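Beta-fructofuranosidase (Arthrobacter, PDB 3WPU) belongs to the levansucrase/invertase family of carbohydrate-active enzymes, whose core domain is a five-bladed beta-propeller. Local coordinates at residues 6-11 and 281-286; 73-78 and 99-104; 111-116 and 157-162; 381-386 and 463-468; 494-499 and 535-540. All coordinates share one frame; numbering follows the deposited sequence.

Contact 1: 6-11 and 281-286; sequences DGPEPT and LGYRQG
Arg284 crosses to the N-terminal segment and holds one backbone acceptor, the carbonyl of Pro10, side-on with two nitrogens. Arg284 NE donates to Pro10 O at 2.8 Å and Arg284 NH2 to the same oxygen at 2.9 Å, with that oxygen lying in the guanidinium plane. The Arg284 chain is extended from CG to NE (chi2 -173°, chi3 -174°), which carries NE out to this carbonyl. Glu9 OE1 lies over one face of the guanidinium, 3.2 Å from Arg284 NH1, an electrostatic pairing without a directed hydrogen bond. These links tie an extended N-terminal tail to the exit of the short helix 278-281, where Gly282 departs from helical geometry with positive phi. Thr11 OG1 donates to Gly282 O at 2.7 Å and is also hydrogen-bonded to Thr29. A water donates to Glu9 O and accepts from Arg284 N, both at 2.8 Å. Tyr283 offers Pro8 its ring edge, where Tyr283 CE1 lies 3.6 Å from Pro8 CB, while its hydroxyl is bonded to Glu291 and Arg34.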
# COMPACT_ATOMS: atom_id res chain seq x y z
N ASP A 6 30.15 -10.93 -5.90
CA ASP A 6 30.06 -11.40 -7.28
C ASP A 6 28.70 -12.08 -7.50
O ASP A 6 28.15 -12.71 -6.59
CB ASP A 6 31.18 -12.38 -7.60
CG ASP A 6 32.56 -11.73 -7.62
OD1 ASP A 6 32.69 -10.50 -7.79
OD2 ASP A 6 33.53 -12.48 -7.46
N GLY A 7 28.15 -11.95 -8.70
CA GLY A 7 26.87 -12.53 -9.00
C GLY A 7 26.46 -12.09 -10.39
O GLY A 7 27.22 -11.37 -11.03
N PRO A 8 25.26 -12.50 -10.84
CA PRO A 8 24.82 -12.10 -12.17
C PRO A 8 24.68 -10.59 -12.27
O PRO A 8 24.39 -9.93 -11.29
CB PRO A 8 23.44 -12.77 -12.30
CG PRO A 8 22.95 -12.87 -10.88
CD PRO A 8 24.18 -13.17 -10.08
N GLU A 9 24.82 -10.06 -13.48
CA GLU A 9 24.50 -8.68 -13.72
C GLU A 9 22.98 -8.54 -13.88
O GLU A 9 22.30 -9.47 -14.25
CB GLU A 9 25.25 -8.21 -14.97
CG GLU A 9 26.76 -8.21 -14.71
CD GLU A 9 27.53 -7.51 -15.78
OE1 GLU A 9 27.00 -6.52 -16.32
OE2 GLU A 9 28.68 -7.94 -16.06
N PRO A 10 22.44 -7.37 -13.52
CA PRO A 10 21.02 -7.14 -13.58
C PRO A 10 20.61 -6.95 -15.03
O PRO A 10 21.45 -6.64 -15.87
CB PRO A 10 20.82 -5.85 -12.78
CG PRO A 10 22.12 -5.16 -12.84
CD PRO A 10 23.15 -6.25 -12.87
N THR A 11 19.32 -7.14 -15.28
CA THR A 11 18.75 -7.03 -16.61
C THR A 11 18.86 -5.59 -17.04
O THR A 11 18.74 -4.68 -16.24
CB THR A 11 17.27 -7.48 -16.59
OG1 THR A 11 17.19 -8.82 -16.09
CG2 THR A 11 16.66 -7.45 -17.95
N LEU A 281 13.74 -14.91 -16.58
CA LEU A 281 15.07 -15.13 -15.97
C LEU A 281 15.93 -13.87 -16.09
O LEU A 281 16.53 -13.42 -15.11
CB LEU A 281 15.76 -16.36 -16.55
CG LEU A 281 15.44 -17.67 -15.85
CD1 LEU A 281 13.96 -17.97 -15.82
CD2 LEU A 281 16.22 -18.77 -16.56
N GLY A 282 15.92 -13.26 -17.28
CA GLY A 282 16.48 -11.93 -17.48
C GLY A 282 18.00 -11.79 -17.54
O GLY A 282 18.51 -10.68 -17.45
N TYR A 283 18.72 -12.89 -17.71
CA TYR A 283 20.18 -12.84 -17.70
C TYR A 283 20.69 -12.23 -18.97
O TYR A 283 20.11 -12.41 -20.04
CB TYR A 283 20.80 -14.23 -17.49
CG TYR A 283 20.43 -14.74 -16.13
CD1 TYR A 283 21.03 -14.20 -15.00
CD2 TYR A 283 19.41 -15.67 -15.96
CE1 TYR A 283 20.67 -14.64 -13.73
CE2 TYR A 283 19.03 -16.11 -14.69
CZ TYR A 283 19.65 -15.57 -13.59
OH TYR A 283 19.28 -15.98 -12.32
N ARG A 284 21.78 -11.49 -18.84
CA ARG A 284 22.52 -11.04 -20.03
C ARG A 284 23.15 -12.25 -20.66
O ARG A 284 23.62 -13.16 -19.97
CB ARG A 284 23.57 -10.02 -19.65
CG ARG A 284 23.01 -8.85 -18.87
CD ARG A 284 24.02 -7.77 -18.65
NE ARG A 284 23.47 -6.72 -17.78
CZ ARG A 284 23.97 -5.49 -17.65
NH1 ARG A 284 25.00 -5.07 -18.39
NH2 ARG A 284 23.39 -4.64 -16.79
N GLN A 285 23.09 -12.34 -21.99
CA GLN A 285 23.55 -13.56 -22.65
C GLN A 285 25.02 -13.82 -22.31
O GLN A 285 25.85 -12.90 -22.35
CB GLN A 285 23.37 -13.48 -24.17
CG GLN A 285 23.47 -14.89 -24.77
CD GLN A 285 23.47 -14.94 -26.29
OE1 GLN A 285 23.53 -16.02 -26.90
NE2 GLN A 285 23.41 -13.78 -26.89
N GLY A 286 25.33 -15.05 -21.95
CA GLY A 286 26.70 -15.44 -21.65
C GLY A 286 27.06 -15.33 -20.18
O GLY A 286 28.11 -15.81 -19.77
O HOH W 1 22.82 -11.39 -16.20

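Contact 2: 73-78 and 99-104; sequences WVWDTW and LVADRN
Leu99 sits squarely on the indole of Trp75, its CB 3.6 Å from the centroid of the six-membered ring and 9° off the normal. Trp75 CG, between the backbone N and the carbonyl carbon (chi1 61°), is turned toward strand 93-102. Leu99 CD1 comes within 3.6 Å of Trp75 NE1 and CD2 meets the rim of Trp78, while Ala101 CB touches Trp75 CZ3 at 3.7 Å. In the backbone, strands 72-81 and 93-102 of a propeller sheet pair antiparallel: Trp73 and Ala101 form a hydrogen-bonded pair, Val74 and Val100 a non-hydrogen-bonded one. Leu99 uses both its backbone groups, accepting from Trp75 N and donating to Asp76 O at 2.8 Å. The other end, leading to the exposed Asp102, is more open and more polar. There the guanidinium of Arg103 lies flat on Trp73, planes at 11°, with Arg103 CZ 3.9 Å from the six-membered-ring centroid; Asp66 completes a salt bridge to NH1. A glycerol, probably a crystallisation additive, hydrogen-bonds to Trp75 NE1 and Asp76 OD2, and Ser422 to Asp76 OD1. Backbone bonds thus set the register, Leu99 and Ala101 pack the indole beside the glycerol site, possibly a pocket, and a cation-pi stack closes the more exposed end.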
# COMPACT_ATOMS: atom_id res chain seq x y z
N TRP A 73 -7.16 -4.58 16.60
CA TRP A 73 -5.92 -4.79 15.85
C TRP A 73 -6.05 -3.97 14.59
O TRP A 73 -7.10 -4.00 13.97
CB TRP A 73 -5.72 -6.24 15.42
CG TRP A 73 -5.56 -7.28 16.51
CD1 TRP A 73 -6.40 -8.31 16.76
CD2 TRP A 73 -4.45 -7.43 17.41
NE1 TRP A 73 -5.89 -9.09 17.80
CE2 TRP A 73 -4.70 -8.57 18.19
CE3 TRP A 73 -3.26 -6.72 17.61
CZ2 TRP A 73 -3.80 -9.00 19.18
CZ3 TRP A 73 -2.40 -7.13 18.60
CH2 TRP A 73 -2.67 -8.27 19.36
N VAL A 74 -5.00 -3.25 14.24
CA VAL A 74 -5.00 -2.39 13.05
C VAL A 74 -3.88 -2.83 12.15
O VAL A 74 -2.77 -3.04 12.62
CB VAL A 74 -4.74 -0.93 13.46
CG1 VAL A 74 -4.72 -0.04 12.23
CG2 VAL A 74 -5.77 -0.43 14.46
N TRP A 75 -4.10 -2.88 10.83
CA TRP A 75 -2.96 -3.09 9.93
C TRP A 75 -3.07 -2.19 8.72
O TRP A 75 -2.97 -0.96 8.91
CB TRP A 75 -2.63 -4.57 9.64
CG TRP A 75 -3.65 -5.53 8.96
CD1 TRP A 75 -3.43 -6.21 7.79
CD2 TRP A 75 -4.94 -5.99 9.44
NE1 TRP A 75 -4.48 -7.02 7.50
CE2 TRP A 75 -5.43 -6.90 8.48
CE3 TRP A 75 -5.73 -5.72 10.58
CZ2 TRP A 75 -6.67 -7.53 8.60
CZ3 TRP A 75 -6.96 -6.34 10.70
CH2 TRP A 75 -7.42 -7.25 9.73
N ASP A 76 -3.25 -2.72 7.52
CA ASP A 76 -3.17 -1.86 6.32
C ASP A 76 -4.02 -0.60 6.49
O ASP A 76 -5.20 -0.69 6.82
CB ASP A 76 -3.68 -2.53 5.06
CG ASP A 76 -3.06 -3.87 4.76
OD1 ASP A 76 -2.27 -4.42 5.54
OD2 ASP A 76 -3.42 -4.40 3.70
N THR A 77 -3.41 0.56 6.25
CA THR A 77 -4.04 1.84 6.47
C THR A 77 -3.84 2.69 5.23
O THR A 77 -2.79 2.62 4.57
CB THR A 77 -3.47 2.49 7.73
OG1 THR A 77 -3.81 1.64 8.85
CG2 THR A 77 -4.00 3.90 7.93
N TRP A 78 -4.83 3.51 4.94
CA TRP A 78 -4.72 4.51 3.86
C TRP A 78 -5.38 5.84 4.18
O TRP A 78 -6.39 5.92 4.89
CB TRP A 78 -5.25 3.97 2.54
CG TRP A 78 -6.67 3.46 2.53
CD1 TRP A 78 -7.78 4.13 2.12
CD2 TRP A 78 -7.10 2.15 2.89
NE1 TRP A 78 -8.89 3.31 2.20
CE2 TRP A 78 -8.50 2.09 2.70
CE3 TRP A 78 -6.44 1.02 3.41
CZ2 TRP A 78 -9.25 0.94 2.98
CZ3 TRP A 78 -7.17 -0.12 3.66
CH2 TRP A 78 -8.58 -0.14 3.49
N LEU A 99 -7.69 -1.49 7.93
CA LEU A 99 -8.18 -2.83 8.20
C LEU A 99 -8.08 -3.03 9.71
O LEU A 99 -7.04 -2.73 10.31
CB LEU A 99 -7.34 -3.91 7.50
CG LEU A 99 -7.32 -3.85 5.97
CD1 LEU A 99 -6.74 -5.12 5.40
CD2 LEU A 99 -8.72 -3.58 5.45
N VAL A 100 -9.19 -3.43 10.30
CA VAL A 100 -9.24 -3.69 11.75
C VAL A 100 -9.87 -5.05 12.02
O VAL A 100 -10.67 -5.55 11.24
CB VAL A 100 -9.99 -2.57 12.51
CG1 VAL A 100 -9.33 -1.20 12.30
CG2 VAL A 100 -11.46 -2.49 12.13
N ALA A 101 -9.52 -5.64 13.17
CA ALA A 101 -10.03 -6.92 13.58
C ALA A 101 -10.19 -6.81 15.08
O ALA A 101 -9.43 -6.08 15.72
CB ALA A 101 -9.09 -8.06 13.24
N ASP A 102 -11.17 -7.53 15.62
CA ASP A 102 -11.41 -7.48 17.05
C ASP A 102 -10.21 -7.97 17.85
O ASP A 102 -9.57 -8.96 17.48
CB ASP A 102 -12.66 -8.25 17.41
CG ASP A 102 -13.90 -7.63 16.78
OD1 ASP A 102 -14.66 -8.37 16.11
OD2 ASP A 102 -14.08 -6.40 16.95
N ARG A 103 -9.93 -7.26 18.93
CA ARG A 103 -8.69 -7.45 19.69
C ARG A 103 -8.65 -8.80 20.38
O ARG A 103 -7.58 -9.35 20.62
CB ARG A 103 -8.48 -6.30 20.69
CG ARG A 103 -7.07 -6.20 21.21
CD ARG A 103 -6.14 -5.49 20.25
NE ARG A 103 -4.78 -5.48 20.77
CZ ARG A 103 -3.83 -4.61 20.44
NH1 ARG A 103 -4.05 -3.61 19.57
NH2 ARG A 103 -2.64 -4.72 20.99
N ASN A 104 -9.82 -9.38 20.63
CA ASN A 104 -9.86 -10.74 21.21
C ASN A 104 -9.27 -11.80 20.29
O ASN A 104 -8.83 -12.86 20.75
CB ASN A 104 -11.31 -11.13 21.53
CG ASN A 104 -11.71 -10.83 22.97
OD1 ASN A 104 -11.06 -10.07 23.71
ND2 ASN A 104 -12.84 -11.39 23.34

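Contact 3: 111-116 and 157-162; sequences HVFAKI and FSHQTQ
What is probably the junction between two successive blades of the beta-propeller brings Gln162 against Ala114 and Ile116. Gln162 OE1 accepts from Ile116 N at 2.8 Å, the donor lying in the plane of the side-chain amide, and a water bonded to Ile116 O donates to the same oxygen. The bend at chi2 (116°) turns CD toward strand 115-122. Gln162 N donates to Ala114 O at 3.1 Å from above the carbonyl plane; a second water joins Ala114 O to Gln160 O, and a third links Val112 O to Gln160 N. Gln162 O, by contrast, is buried with no polar partner. Toward the surface, His159 CD2 lies 3.6 Å from Phe113 CE1, the two rings inclined at 52°, and 3.7 Å from Val112 CB. His159 ND1 is hydrogen-bonded to Ser158 OG. Both of these residues face Phe184 in a classic beta bulge, which places segment 157-162 beside strand 174-184, while Lys115 pairs with Val100 of strand 93-102 and Ile116 packs on Phe97 and Trp78.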
# COMPACT_ATOMS: atom_id res chain seq x y z
N HIS A 111 -7.19 -12.16 9.27
CA HIS A 111 -7.45 -11.98 7.84
C HIS A 111 -8.87 -12.38 7.45
O HIS A 111 -9.49 -11.69 6.64
CB HIS A 111 -6.44 -12.76 7.02
CG HIS A 111 -5.03 -12.51 7.46
ND1 HIS A 111 -4.33 -11.40 7.07
CD2 HIS A 111 -4.23 -13.18 8.32
CE1 HIS A 111 -3.13 -11.41 7.62
NE2 HIS A 111 -3.05 -12.48 8.39
N VAL A 112 -9.37 -13.48 8.00
CA VAL A 112 -10.72 -13.95 7.67
C VAL A 112 -11.84 -13.27 8.45
O VAL A 112 -13.02 -13.57 8.21
CB VAL A 112 -10.88 -15.49 7.71
CG1 VAL A 112 -9.98 -16.13 6.69
CG2 VAL A 112 -10.60 -16.05 9.10
N PHE A 113 -11.47 -12.32 9.32
CA PHE A 113 -12.42 -11.53 10.11
C PHE A 113 -12.18 -10.03 9.95
O PHE A 113 -12.64 -9.24 10.76
CB PHE A 113 -12.32 -11.93 11.59
CG PHE A 113 -12.54 -13.39 11.83
CD1 PHE A 113 -13.77 -13.97 11.57
CD2 PHE A 113 -11.52 -14.18 12.32
CE1 PHE A 113 -13.96 -15.33 11.75
CE2 PHE A 113 -11.71 -15.54 12.51
CZ PHE A 113 -12.93 -16.11 12.23
N ALA A 114 -11.55 -9.65 8.84
CA ALA A 114 -11.12 -8.27 8.62
C ALA A 114 -12.27 -7.40 8.18
O ALA A 114 -13.12 -7.83 7.40
CB ALA A 114 -10.05 -8.23 7.55
N LYS A 115 -12.26 -6.17 8.69
CA LYS A 115 -13.23 -5.14 8.31
C LYS A 115 -12.53 -3.79 8.16
O LYS A 115 -11.43 -3.60 8.65
CB LYS A 115 -14.32 -5.05 9.37
CG LYS A 115 -15.05 -6.36 9.60
CD LYS A 115 -16.04 -6.22 10.75
CE LYS A 115 -16.63 -7.57 11.09
NZ LYS A 115 -17.65 -7.38 12.13
N ILE A 116 -13.14 -2.88 7.41
CA ILE A 116 -12.62 -1.53 7.32
C ILE A 116 -13.21 -0.65 8.40
O ILE A 116 -14.44 -0.54 8.54
CB ILE A 116 -12.85 -0.92 5.92
CG1 ILE A 116 -12.04 -1.71 4.90
CG2 ILE A 116 -12.49 0.56 5.94
CD1 ILE A 116 -12.36 -1.39 3.45
N PHE A 157 -21.43 -18.01 1.93
CA PHE A 157 -20.09 -17.83 2.44
C PHE A 157 -20.00 -18.06 3.95
O PHE A 157 -20.94 -17.76 4.72
CB PHE A 157 -19.53 -16.45 2.09
CG PHE A 157 -20.51 -15.32 2.21
CD1 PHE A 157 -20.83 -14.80 3.46
CD2 PHE A 157 -21.11 -14.75 1.08
CE1 PHE A 157 -21.70 -13.73 3.59
CE2 PHE A 157 -21.99 -13.69 1.21
CZ PHE A 157 -22.29 -13.19 2.47
N SER A 158 -18.87 -18.60 4.36
CA SER A 158 -18.59 -18.83 5.79
C SER A 158 -17.94 -17.60 6.44
O SER A 158 -18.06 -17.40 7.65
CB SER A 158 -17.67 -20.01 5.95
OG SER A 158 -16.47 -19.88 5.20
N HIS A 159 -17.25 -16.81 5.63
CA HIS A 159 -16.54 -15.60 6.09
C HIS A 159 -16.74 -14.56 5.03
O HIS A 159 -16.91 -14.90 3.86
CB HIS A 159 -15.05 -15.85 6.27
CG HIS A 159 -14.73 -16.95 7.24
ND1 HIS A 159 -14.90 -18.29 6.93
CD2 HIS A 159 -14.24 -16.91 8.50
CE1 HIS A 159 -14.54 -19.02 7.98
NE2 HIS A 159 -14.13 -18.20 8.93
N GLN A 160 -16.71 -13.30 5.42
CA GLN A 160 -16.92 -12.23 4.46
C GLN A 160 -16.17 -11.02 5.03
O GLN A 160 -16.51 -10.52 6.10
CB GLN A 160 -18.41 -12.00 4.24
CG GLN A 160 -18.81 -11.45 2.87
CD GLN A 160 -18.54 -9.97 2.69
OE1 GLN A 160 -19.30 -9.14 3.14
NE2 GLN A 160 -17.43 -9.64 2.01
N THR A 161 -15.15 -10.59 4.31
CA THR A 161 -14.24 -9.55 4.81
C THR A 161 -14.14 -8.40 3.87
O THR A 161 -14.51 -8.49 2.71
CB THR A 161 -12.82 -10.07 5.00
OG1 THR A 161 -12.27 -10.49 3.74
CG2 THR A 161 -12.81 -11.22 5.92
N GLN A 162 -13.61 -7.31 4.42
CA GLN A 162 -13.16 -6.16 3.66
C GLN A 162 -11.65 -6.11 3.80
O GLN A 162 -11.11 -6.14 4.91
CB GLN A 162 -13.79 -4.86 4.12
CG GLN A 162 -15.31 -4.85 4.05
CD GLN A 162 -15.97 -4.72 5.40
OE1 GLN A 162 -15.47 -4.03 6.27
NE2 GLN A 162 -17.14 -5.34 5.56
O HOH W 2 -15.73 -13.16 8.20
O HOH W 3 -15.23 -9.58 8.46
O HOH W 4 -16.59 -2.09 7.98

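Contact 4: 381-386 and 463-468; sequences DYQPLN and DPTKTA
Leu385 overlaps the peptide carbonyl of Thr465, its CD2 3.5 Å from Thr465 O, while its other methyl, CD1, meets Thr467 CG2 at 4.0 Å. The partner segment opens with a type I beta turn from Asp463 to Lys466, which contains an Asx turn and leads into strand 467-469. The contact links the ends of two antiparallel sheets of the propeller, one holding strands 369-375 and 383-384, the other ending in 467-469. One backbone hydrogen bond spans the gap: Asn386 N donates to Thr465 O at 2.8 Å and is nearly straight, 170° at the hydrogen. Gln383 supplies a flanking apolar touch, CG to Thr465 CG2 3.8 Å. Its CG is anti to the backbone N (chi1 173°) and the chain then bends, its NE2 donating to Pro384 O. Leu385 also packs on Tyr350 and Phe352 of strand 348-355, and Tyr350 bonds to Pro464 O. Within the turn, Thr465 N and Thr465 OG1, at 2.9 and 2.7 Å, reach Asp463 OD1 from the same face of the carboxylate.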
# COMPACT_ATOMS: atom_id res chain seq x y z
N ASP A 381 9.09 -0.06 -19.58
CA ASP A 381 10.05 -1.10 -19.24
C ASP A 381 10.75 -0.70 -17.96
O ASP A 381 11.88 -0.20 -17.94
CB ASP A 381 11.06 -1.37 -20.37
CG ASP A 381 12.04 -2.46 -20.00
OD1 ASP A 381 11.78 -3.20 -19.00
OD2 ASP A 381 13.09 -2.58 -20.65
N TYR A 382 10.02 -0.91 -16.86
CA TYR A 382 10.43 -0.44 -15.55
C TYR A 382 11.83 -0.92 -15.15
O TYR A 382 12.19 -2.08 -15.39
CB TYR A 382 9.44 -0.92 -14.50
CG TYR A 382 8.18 -0.09 -14.35
CD1 TYR A 382 6.96 -0.51 -14.90
CD2 TYR A 382 8.20 1.12 -13.65
CE1 TYR A 382 5.81 0.26 -14.78
CE2 TYR A 382 7.05 1.88 -13.51
CZ TYR A 382 5.85 1.45 -14.07
OH TYR A 382 4.74 2.25 -13.90
N GLN A 383 12.58 -0.00 -14.55
CA GLN A 383 13.88 -0.28 -13.98
C GLN A 383 13.68 -0.52 -12.49
O GLN A 383 13.34 0.43 -11.78
CB GLN A 383 14.77 0.94 -14.16
CG GLN A 383 16.11 0.86 -13.47
CD GLN A 383 16.90 -0.33 -13.97
OE1 GLN A 383 17.22 -0.42 -15.16
NE2 GLN A 383 17.15 -1.29 -13.09
N PRO A 384 13.91 -1.74 -12.02
CA PRO A 384 13.88 -1.91 -10.56
C PRO A 384 14.92 -1.06 -9.86
O PRO A 384 16.04 -0.90 -10.36
CB PRO A 384 14.20 -3.40 -10.39
CG PRO A 384 13.76 -4.05 -11.65
CD PRO A 384 14.17 -3.02 -12.69
N LEU A 385 14.56 -0.47 -8.73
CA LEU A 385 15.40 0.54 -8.09
C LEU A 385 16.65 -0.05 -7.44
O LEU A 385 16.69 -1.27 -7.14
CB LEU A 385 14.61 1.32 -7.02
CG LEU A 385 13.39 2.09 -7.51
CD1 LEU A 385 12.53 2.49 -6.33
CD2 LEU A 385 13.80 3.29 -8.35
N ASN A 386 17.65 0.80 -7.25
CA ASN A 386 18.85 0.47 -6.46
C ASN A 386 19.65 -0.73 -7.01
O ASN A 386 19.60 -1.85 -6.50
CB ASN A 386 18.46 0.32 -4.98
CG ASN A 386 17.88 1.61 -4.43
OD1 ASN A 386 16.75 1.66 -3.88
ND2 ASN A 386 18.60 2.65 -4.61
N ASP A 463 20.04 10.77 -9.78
CA ASP A 463 19.78 9.46 -10.38
C ASP A 463 18.38 8.98 -9.95
O ASP A 463 18.20 8.61 -8.79
CB ASP A 463 20.82 8.46 -9.88
CG ASP A 463 20.70 7.09 -10.52
OD1 ASP A 463 19.67 6.73 -11.12
OD2 ASP A 463 21.67 6.31 -10.40
N PRO A 464 17.43 8.97 -10.87
CA PRO A 464 16.05 8.57 -10.56
C PRO A 464 15.89 7.12 -10.10
O PRO A 464 14.84 6.80 -9.51
CB PRO A 464 15.32 8.76 -11.90
CG PRO A 464 16.14 9.72 -12.65
CD PRO A 464 17.55 9.42 -12.27
N THR A 465 16.89 6.28 -10.36
CA THR A 465 16.83 4.87 -10.02
C THR A 465 17.29 4.59 -8.59
O THR A 465 17.27 3.44 -8.19
CB THR A 465 17.68 3.98 -10.97
OG1 THR A 465 19.08 4.13 -10.70
CG2 THR A 465 17.38 4.31 -12.44
N LYS A 466 17.75 5.62 -7.88
CA LYS A 466 18.33 5.46 -6.54
C LYS A 466 17.40 6.05 -5.47
O LYS A 466 16.81 7.12 -5.67
CB LYS A 466 19.68 6.16 -6.49
CG LYS A 466 20.53 5.87 -5.27
CD LYS A 466 21.99 6.24 -5.54
CE LYS A 466 22.78 6.40 -4.25
NZ LYS A 466 22.98 5.09 -3.59
N THR A 467 17.32 5.39 -4.32
CA THR A 467 16.64 5.94 -3.16
C THR A 467 17.55 5.78 -1.95
O THR A 467 18.48 4.97 -1.98
CB THR A 467 15.30 5.20 -2.86
OG1 THR A 467 15.55 3.85 -2.42
CG2 THR A 467 14.41 5.17 -4.05
N ALA A 468 17.27 6.55 -0.90
CA ALA A 468 18.05 6.49 0.33
C ALA A 468 17.20 6.90 1.50
O ALA A 468 16.55 7.95 1.49
CB ALA A 468 19.28 7.40 0.26

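Contact 5: 494-499 and 535-540; sequences GKFGVA and KLLAQY
Phe496 and Val498 both direct their side chains at the helix ending near residue 539, and Leu537 meets them there. The phenyl ring of Phe496 approaches with its edge: CE2 lies 3.6 Å from Leu537 CD1, and Leu537 CB lies close to the ring plane, 3.9 Å from CE2. Phe496 CG is anti to the backbone N (chi1 -179°), which starts the side chain out toward the helix. Val498 comes in beside it through one branch. Its CG2 presses on Leu537 CB at 3.4 Å, tighter than usual van der Waals contact, and lies 3.7 Å from Leu537 CD2. CB and both methyls of Leu537 are therefore engaged, CD1 by the ring, CD2 by the valine and CB by both. Ala538 adds little beyond its backbone N, 4.4 Å from Phe496 CZ. No hydrogen bond crosses, so the contact rests on van der Waals packing and the burial of apolar groups. The local axes of strand and helix pass 8.3 Å apart at 39°. Leu537 also touches Ile508 of helix 502-512, and the neighbouring Leu536 packs on Ile511 and Leu512. The strand pairs with 488-493 in a hairpin, and the whole is typical of a helix packed on a beta-sheet, here the C-terminal helix against one strand of that hairpin.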
# COMPACT_ATOMS: atom_id res chain seq x y z
N GLY A 494 -22.54 22.28 2.53
CA GLY A 494 -23.71 22.43 1.67
C GLY A 494 -23.33 22.67 0.22
O GLY A 494 -23.65 23.71 -0.34
N LYS A 495 -22.61 21.70 -0.35
CA LYS A 495 -22.27 21.67 -1.79
C LYS A 495 -21.09 22.57 -2.20
O LYS A 495 -20.39 22.25 -3.16
CB LYS A 495 -23.51 21.94 -2.66
CG LYS A 495 -24.66 20.98 -2.37
CD LYS A 495 -25.91 21.26 -3.18
CE LYS A 495 -27.01 20.28 -2.80
NZ LYS A 495 -28.33 20.64 -3.40
N PHE A 496 -20.86 23.68 -1.49
CA PHE A 496 -19.62 24.44 -1.65
C PHE A 496 -18.44 23.64 -1.08
O PHE A 496 -18.53 23.13 0.04
CB PHE A 496 -19.70 25.80 -0.93
CG PHE A 496 -18.45 26.63 -1.08
CD1 PHE A 496 -18.28 27.45 -2.18
CD2 PHE A 496 -17.44 26.58 -0.13
CE1 PHE A 496 -17.13 28.21 -2.34
CE2 PHE A 496 -16.29 27.33 -0.27
CZ PHE A 496 -16.14 28.15 -1.38
N GLY A 497 -17.35 23.54 -1.83
CA GLY A 497 -16.11 22.96 -1.31
C GLY A 497 -14.87 23.41 -2.04
O GLY A 497 -14.85 23.48 -3.28
N VAL A 498 -13.82 23.74 -1.27
CA VAL A 498 -12.50 24.01 -1.84
C VAL A 498 -11.44 23.38 -0.97
O VAL A 498 -11.58 23.30 0.26
CB VAL A 498 -12.18 25.52 -1.98
CG1 VAL A 498 -13.36 26.29 -2.56
CG2 VAL A 498 -11.75 26.12 -0.66
N ALA A 499 -10.36 22.97 -1.61
CA ALA A 499 -9.22 22.40 -0.92
C ALA A 499 -8.06 23.38 -0.99
O ALA A 499 -7.80 23.95 -2.04
CB ALA A 499 -8.85 21.08 -1.54
N LYS A 535 -15.90 33.29 -0.16
CA LYS A 535 -15.05 34.15 -0.97
C LYS A 535 -13.56 33.95 -0.65
O LYS A 535 -12.72 33.86 -1.54
CB LYS A 535 -15.44 35.63 -0.80
CG LYS A 535 -14.36 36.61 -1.19
CD LYS A 535 -14.62 37.98 -0.58
CE LYS A 535 -13.43 38.44 0.27
NZ LYS A 535 -12.15 38.55 -0.48
N LEU A 536 -13.24 33.88 0.64
CA LEU A 536 -11.86 33.71 1.06
C LEU A 536 -11.34 32.34 0.62
O LEU A 536 -10.21 32.21 0.14
CB LEU A 536 -11.73 33.89 2.58
CG LEU A 536 -10.35 34.08 3.19
CD1 LEU A 536 -9.58 35.25 2.58
CD2 LEU A 536 -10.49 34.28 4.69
N LEU A 537 -12.18 31.33 0.75
CA LEU A 537 -11.82 29.98 0.33
C LEU A 537 -11.58 29.93 -1.18
O LEU A 537 -10.56 29.40 -1.64
CB LEU A 537 -12.90 29.00 0.76
CG LEU A 537 -12.87 28.64 2.24
CD1 LEU A 537 -14.13 27.85 2.61
CD2 LEU A 537 -11.62 27.85 2.61
N ALA A 538 -12.50 30.51 -1.94
CA ALA A 538 -12.37 30.56 -3.40
C ALA A 538 -11.08 31.26 -3.85
O ALA A 538 -10.51 30.90 -4.87
CB ALA A 538 -13.58 31.23 -4.03
N GLN A 539 -10.61 32.24 -3.07
CA GLN A 539 -9.35 32.93 -3.39
C GLN A 539 -8.11 32.04 -3.28
O GLN A 539 -7.17 32.20 -4.06
CB GLN A 539 -9.17 34.19 -2.53
CG GLN A 539 -9.70 35.43 -3.21
CD GLN A 539 -9.93 36.60 -2.28
OE1 GLN A 539 -9.50 36.60 -1.12
NE2 GLN A 539 -10.63 37.61 -2.78
N TYR A 540 -8.12 31.12 -2.33
CA TYR A 540 -6.99 30.22 -2.10
C TYR A 540 -7.19 28.84 -2.73
O TYR A 540 -8.29 28.50 -3.17
CB TYR A 540 -6.73 30.08 -0.60
CG TYR A 540 -6.20 31.34 0.05
CD1 TYR A 540 -4.83 31.55 0.19
CD2 TYR A 540 -7.07 32.32 0.52
CE1 TYR A 540 -4.34 32.70 0.79
CE2 TYR A 540 -6.59 33.47 1.11
CZ TYR A 540 -5.23 33.66 1.25
OH TYR A 540 -4.77 34.81 1.84

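Contacts 2 and 3 lie in one curled sheet, their centres 12 Å apart, and touch directly, with Trp75 packing on Ala114. Contact 2 is buried and dominated by aromatic and strand-pairing interactions; contact 3, partly buried, relies more on bridging waters. Contact 5 reaches the same sheet through its hairpin but lies about 31 Å from the chain centre and is wholly apolar. Contacts 1 and 4 sit across the centre from contact 2, their own centres about 17 Å apart. Peripheral contact 1 uses charge and tail-to-loop bonds, whereas contact 4, between the ends of two sheets, has one backbone hydrogen bond together with small apolar touches.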